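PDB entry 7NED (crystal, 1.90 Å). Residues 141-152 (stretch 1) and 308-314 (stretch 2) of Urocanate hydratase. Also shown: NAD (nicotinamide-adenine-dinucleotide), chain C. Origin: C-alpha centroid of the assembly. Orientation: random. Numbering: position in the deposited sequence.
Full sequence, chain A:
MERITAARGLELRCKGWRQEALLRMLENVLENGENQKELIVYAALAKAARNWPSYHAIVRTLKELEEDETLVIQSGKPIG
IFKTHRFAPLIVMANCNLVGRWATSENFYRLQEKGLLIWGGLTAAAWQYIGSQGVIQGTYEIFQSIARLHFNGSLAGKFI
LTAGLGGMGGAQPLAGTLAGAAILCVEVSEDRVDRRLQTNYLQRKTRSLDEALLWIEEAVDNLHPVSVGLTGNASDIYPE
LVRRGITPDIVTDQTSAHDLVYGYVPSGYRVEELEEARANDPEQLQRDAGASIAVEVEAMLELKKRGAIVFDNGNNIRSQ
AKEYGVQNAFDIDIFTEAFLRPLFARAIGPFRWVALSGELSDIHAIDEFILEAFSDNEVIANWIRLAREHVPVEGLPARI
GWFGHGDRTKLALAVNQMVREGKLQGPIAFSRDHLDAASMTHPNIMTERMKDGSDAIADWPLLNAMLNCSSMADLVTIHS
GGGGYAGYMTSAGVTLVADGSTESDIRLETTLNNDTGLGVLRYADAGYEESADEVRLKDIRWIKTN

Stretch 1, residues 141-152: EIFQSIARLHFN
Stretch 2 308-314: AIVFDNG

Residues 141-150 are helical, with backbone N-to-O hydrogen bonds of 2.9-3.0 Å from Ser145 N to Glu141 O through His150 N to Ile146 O. The helix axis passes 11.1 Å from that of the strand that begins at Ile309, at 147° between N-to-C directions, so the two run roughly antiparallel. In the register, Ile142 CA lies 9.2 Å from Asn313 CA, and Ile146 CA lies 7.9 Å from Ile309 CA. No hydrogen bond crosses; the contact buries 324 Å², both sides summed.

Ile142 (chi1 m, chi2 t) points toward the strand: its CG2 lies 3.6 Å from Phe311 CZ, and its CD1 3.6 Å from OD1 of Asn313 (chi1 t). Phe143 (m, chi2 -21°) leaves its backbone sideways, yet its CE1 comes within 4.1 Å of Phe311 CZ, at the edge of the Phe311 ring. One turn beyond Ile142, Ile146 (m, t) contacts both Phe311 and Ile309, with CD1 3.5 Å from Phe311 CE2 (Phe311 chi1 p, chi2 94°) and CG2 4.1 Å from Ile309 CG2. His150 (m, chi2 -75°) offers a ring face to Ile309 (m, m): CD1 of Ile309 sits 3.6 Å from the His150 ring centroid, 2° off the normal, a CH-pi contact. Phe151 (phi/psi -140/33, chi1 m) leaves helical geometry, and its CZ reaches Ile309 CG1 at 4.1 Å.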

# COMPACT_ATOMS: atom_id res chain seq x y z
N GLU A 141 -3.38 26.82 -13.24
CA GLU A 141 -4.64 26.24 -13.73
C GLU A 141 -5.76 26.39 -12.70
O GLU A 141 -6.93 26.53 -13.07
CB GLU A 141 -4.46 24.75 -14.07
CG GLU A 141 -3.61 24.42 -15.34
CD GLU A 141 -4.01 25.21 -16.60
OE1 GLU A 141 -3.08 25.64 -17.37
OE2 GLU A 141 -5.23 25.40 -16.81
N ILE A 142 -5.44 26.35 -11.41
CA ILE A 142 -6.46 26.67 -10.40
C ILE A 142 -6.95 28.10 -10.58
O ILE A 142 -8.16 28.37 -10.61
CB ILE A 142 -5.93 26.46 -8.97
CG1 ILE A 142 -5.65 24.99 -8.69
CG2 ILE A 142 -6.93 27.04 -7.95
CD1 ILE A 142 -4.79 24.75 -7.44
N PHE A 143 -6.00 29.05 -10.64
CA PHE A 143 -6.39 30.45 -10.80
C PHE A 143 -7.18 30.66 -12.09
O PHE A 143 -8.20 31.37 -12.10
CB PHE A 143 -5.15 31.35 -10.78
CG PHE A 143 -4.47 31.42 -9.42
CD1 PHE A 143 -5.16 31.10 -8.26
CD2 PHE A 143 -3.16 31.83 -9.31
CE1 PHE A 143 -4.53 31.18 -7.01
CE2 PHE A 143 -2.52 31.90 -8.06
CZ PHE A 143 -3.22 31.57 -6.91
N GLN A 144 -6.77 30.00 -13.19
CA GLN A 144 -7.50 30.18 -14.45
C GLN A 144 -8.89 29.56 -14.41
O GLN A 144 -9.83 30.11 -14.99
CB GLN A 144 -6.71 29.62 -15.64
CG GLN A 144 -5.46 30.46 -15.99
CD GLN A 144 -5.76 31.90 -16.43
OE1 GLN A 144 -6.28 32.71 -15.65
NE2 GLN A 144 -5.41 32.23 -17.67
N SER A 145 -9.03 28.40 -13.76
CA SER A 145 -10.34 27.79 -13.57
C SER A 145 -11.27 28.72 -12.79
O SER A 145 -12.43 28.94 -13.16
CB SER A 145 -10.19 26.43 -12.87
OG SER A 145 -11.47 25.89 -12.60
N ILE A 146 -10.76 29.30 -11.70
CA ILE A 146 -11.53 30.29 -10.95
C ILE A 146 -11.92 31.46 -11.84
O ILE A 146 -13.06 31.94 -11.79
CB ILE A 146 -10.72 30.75 -9.72
CG1 ILE A 146 -10.58 29.60 -8.71
CG2 ILE A 146 -11.32 32.01 -9.10
CD1 ILE A 146 -9.64 29.94 -7.53
N ALA A 147 -10.98 31.94 -12.66
CA ALA A 147 -11.28 33.05 -13.56
C ALA A 147 -12.44 32.70 -14.48
O ALA A 147 -13.36 33.49 -14.67
CB ALA A 147 -10.05 33.41 -14.39
N ARG A 148 -12.37 31.52 -15.10
CA ARG A 148 -13.46 31.11 -15.98
C ARG A 148 -14.77 31.00 -15.22
O ARG A 148 -15.83 31.32 -15.76
CB ARG A 148 -13.14 29.78 -16.66
CG ARG A 148 -12.03 29.88 -17.66
CD ARG A 148 -11.92 28.63 -18.50
NE ARG A 148 -11.73 27.44 -17.68
CZ ARG A 148 -10.55 27.04 -17.22
NH1 ARG A 148 -9.48 27.78 -17.48
NH2 ARG A 148 -10.44 25.94 -16.48
N LEU A 149 -14.73 30.50 -13.99
CA LEU A 149 -15.98 30.20 -13.30
C LEU A 149 -16.64 31.45 -12.74
O LEU A 149 -17.87 31.51 -12.68
CB LEU A 149 -15.74 29.21 -12.16
CG LEU A 149 -15.40 27.77 -12.55
CD1 LEU A 149 -14.88 27.05 -11.30
CD2 LEU A 149 -16.63 27.03 -13.11
N HIS A 150 -15.84 32.45 -12.34
CA HIS A 150 -16.35 33.57 -11.58
C HIS A 150 -15.99 34.94 -12.12
O HIS A 150 -16.54 35.93 -11.63
CB HIS A 150 -15.86 33.49 -10.13
CG HIS A 150 -16.26 32.23 -9.44
ND1 HIS A 150 -17.55 32.00 -9.00
CD2 HIS A 150 -15.55 31.12 -9.13
CE1 HIS A 150 -17.62 30.79 -8.46
NE2 HIS A 150 -16.42 30.24 -8.52
N PHE A 151 -15.07 35.05 -13.08
CA PHE A 151 -14.56 36.37 -13.44
C PHE A 151 -14.40 36.51 -14.95
O PHE A 151 -13.46 37.16 -15.40
CB PHE A 151 -13.22 36.68 -12.74
CG PHE A 151 -13.26 36.57 -11.23
CD1 PHE A 151 -13.88 37.55 -10.46
CD2 PHE A 151 -12.63 35.51 -10.58
CE1 PHE A 151 -13.91 37.44 -9.05
CE2 PHE A 151 -12.65 35.40 -9.21
CZ PHE A 151 -13.29 36.36 -8.44
N ASN A 152 -15.27 35.86 -15.73
CA ASN A 152 -15.33 36.06 -17.18
C ASN A 152 -14.03 35.69 -17.87
O ASN A 152 -13.69 36.25 -18.92
CB ASN A 152 -15.69 37.51 -17.53
CG ASN A 152 -17.04 37.85 -17.07
OD1 ASN A 152 -18.00 37.23 -17.51
ND2 ASN A 152 -17.16 38.82 -16.16
N ALA A 308 -15.60 36.38 -1.25
CA ALA A 308 -14.35 35.87 -1.80
C ALA A 308 -14.54 34.44 -2.28
O ALA A 308 -15.35 33.69 -1.75
CB ALA A 308 -13.24 35.91 -0.74
N ILE A 309 -13.81 34.09 -3.34
CA ILE A 309 -13.68 32.69 -3.73
C ILE A 309 -12.56 32.12 -2.85
O ILE A 309 -11.39 32.46 -3.02
CB ILE A 309 -13.34 32.54 -5.22
CG1 ILE A 309 -14.40 33.22 -6.11
CG2 ILE A 309 -13.23 31.06 -5.60
CD1 ILE A 309 -15.81 32.79 -5.81
N VAL A 310 -12.91 31.22 -1.95
CA VAL A 310 -11.98 30.73 -0.94
C VAL A 310 -11.76 29.24 -1.14
O VAL A 310 -12.71 28.49 -1.42
CB VAL A 310 -12.54 31.04 0.47
CG1 VAL A 310 -11.63 30.52 1.61
CG2 VAL A 310 -12.86 32.56 0.60
N PHE A 311 -10.51 28.79 -1.04
CA PHE A 311 -10.28 27.37 -1.23
C PHE A 311 -9.03 26.92 -0.50
O PHE A 311 -8.13 27.70 -0.19
CB PHE A 311 -10.22 26.99 -2.73
CG PHE A 311 -8.99 27.50 -3.43
CD1 PHE A 311 -7.86 26.70 -3.56
CD2 PHE A 311 -8.95 28.80 -3.91
CE1 PHE A 311 -6.71 27.17 -4.19
CE2 PHE A 311 -7.81 29.30 -4.56
CZ PHE A 311 -6.67 28.48 -4.70
N ASP A 312 -9.03 25.62 -0.20
CA ASP A 312 -7.90 24.91 0.39
C ASP A 312 -6.95 24.47 -0.73
O ASP A 312 -7.38 23.86 -1.72
CB ASP A 312 -8.46 23.72 1.18
CG ASP A 312 -7.41 22.87 1.87
OD1 ASP A 312 -6.27 22.78 1.38
OD2 ASP A 312 -7.77 22.25 2.91
N ASN A 313 -5.67 24.82 -0.58
CA ASN A 313 -4.70 24.58 -1.64
C ASN A 313 -3.90 23.30 -1.40
O ASN A 313 -2.76 23.16 -1.86
CB ASN A 313 -3.78 25.79 -1.80
CG ASN A 313 -3.24 25.95 -3.20
OD1 ASN A 313 -3.53 25.16 -4.11
ND2 ASN A 313 -2.43 27.00 -3.39
N GLY A 314 -4.51 22.36 -0.68
CA GLY A 314 -3.98 21.03 -0.52
C GLY A 314 -3.00 20.93 0.62
O GLY A 314 -1.97 20.29 0.46
PA NAD C . 7.46 24.69 3.09
O1A NAD C . 7.40 24.26 4.56
O2A NAD C . 8.67 24.76 2.26
O5B NAD C . 7.02 26.33 3.20
C5B NAD C . 5.99 26.59 4.07
C4B NAD C . 6.01 28.18 4.22
O4B NAD C . 5.04 28.65 5.11
C3B NAD C . 7.42 28.46 4.84
O3B NAD C . 8.06 29.43 4.13
C2B NAD C . 7.05 28.97 6.27
O2B NAD C . 7.86 30.00 6.70
C1B NAD C . 5.70 29.61 5.96
N9A NAD C . 4.80 29.72 7.11
C8A NAD C . 4.59 28.83 8.16
N7A NAD C . 3.71 29.25 9.03
C5A NAD C . 3.28 30.47 8.52
C6A NAD C . 2.35 31.43 8.99
N6A NAD C . 1.64 31.23 10.12
N1A NAD C . 2.13 32.56 8.27
C2A NAD C . 2.88 32.72 7.15
N3A NAD C . 3.80 31.90 6.59
C4A NAD C . 3.97 30.78 7.32
O3 NAD C . 6.18 23.95 2.57
PN NAD C . 5.91 23.84 1.00
O1N NAD C . 6.65 22.83 0.17
O2N NAD C . 5.65 25.24 0.48
O5D NAD C . 4.33 23.17 0.91
C5D NAD C . 3.34 23.95 1.63
C4D NAD C . 2.04 23.20 1.62
O4D NAD C . 1.71 22.75 0.32
C3D NAD C . 2.40 21.85 2.44
O3D NAD C . 1.34 21.50 3.33
C2D NAD C . 2.51 20.75 1.33
O2D NAD C . 2.05 19.51 1.67
C1D NAD C . 1.34 21.41 0.53
N1N NAD C . 0.97 20.82 -0.77
C2N NAD C . 0.36 19.59 -0.59
C3N NAD C . -0.14 18.88 -1.67
C7N NAD C . -0.74 17.50 -1.37
O7N NAD C . -1.59 16.95 -2.07
N7N NAD C . -0.24 16.82 -0.27
C4N NAD C . -0.00 19.47 -2.93
C5N NAD C . 0.61 20.72 -3.06
C6N NAD C . 1.09 21.42 -1.94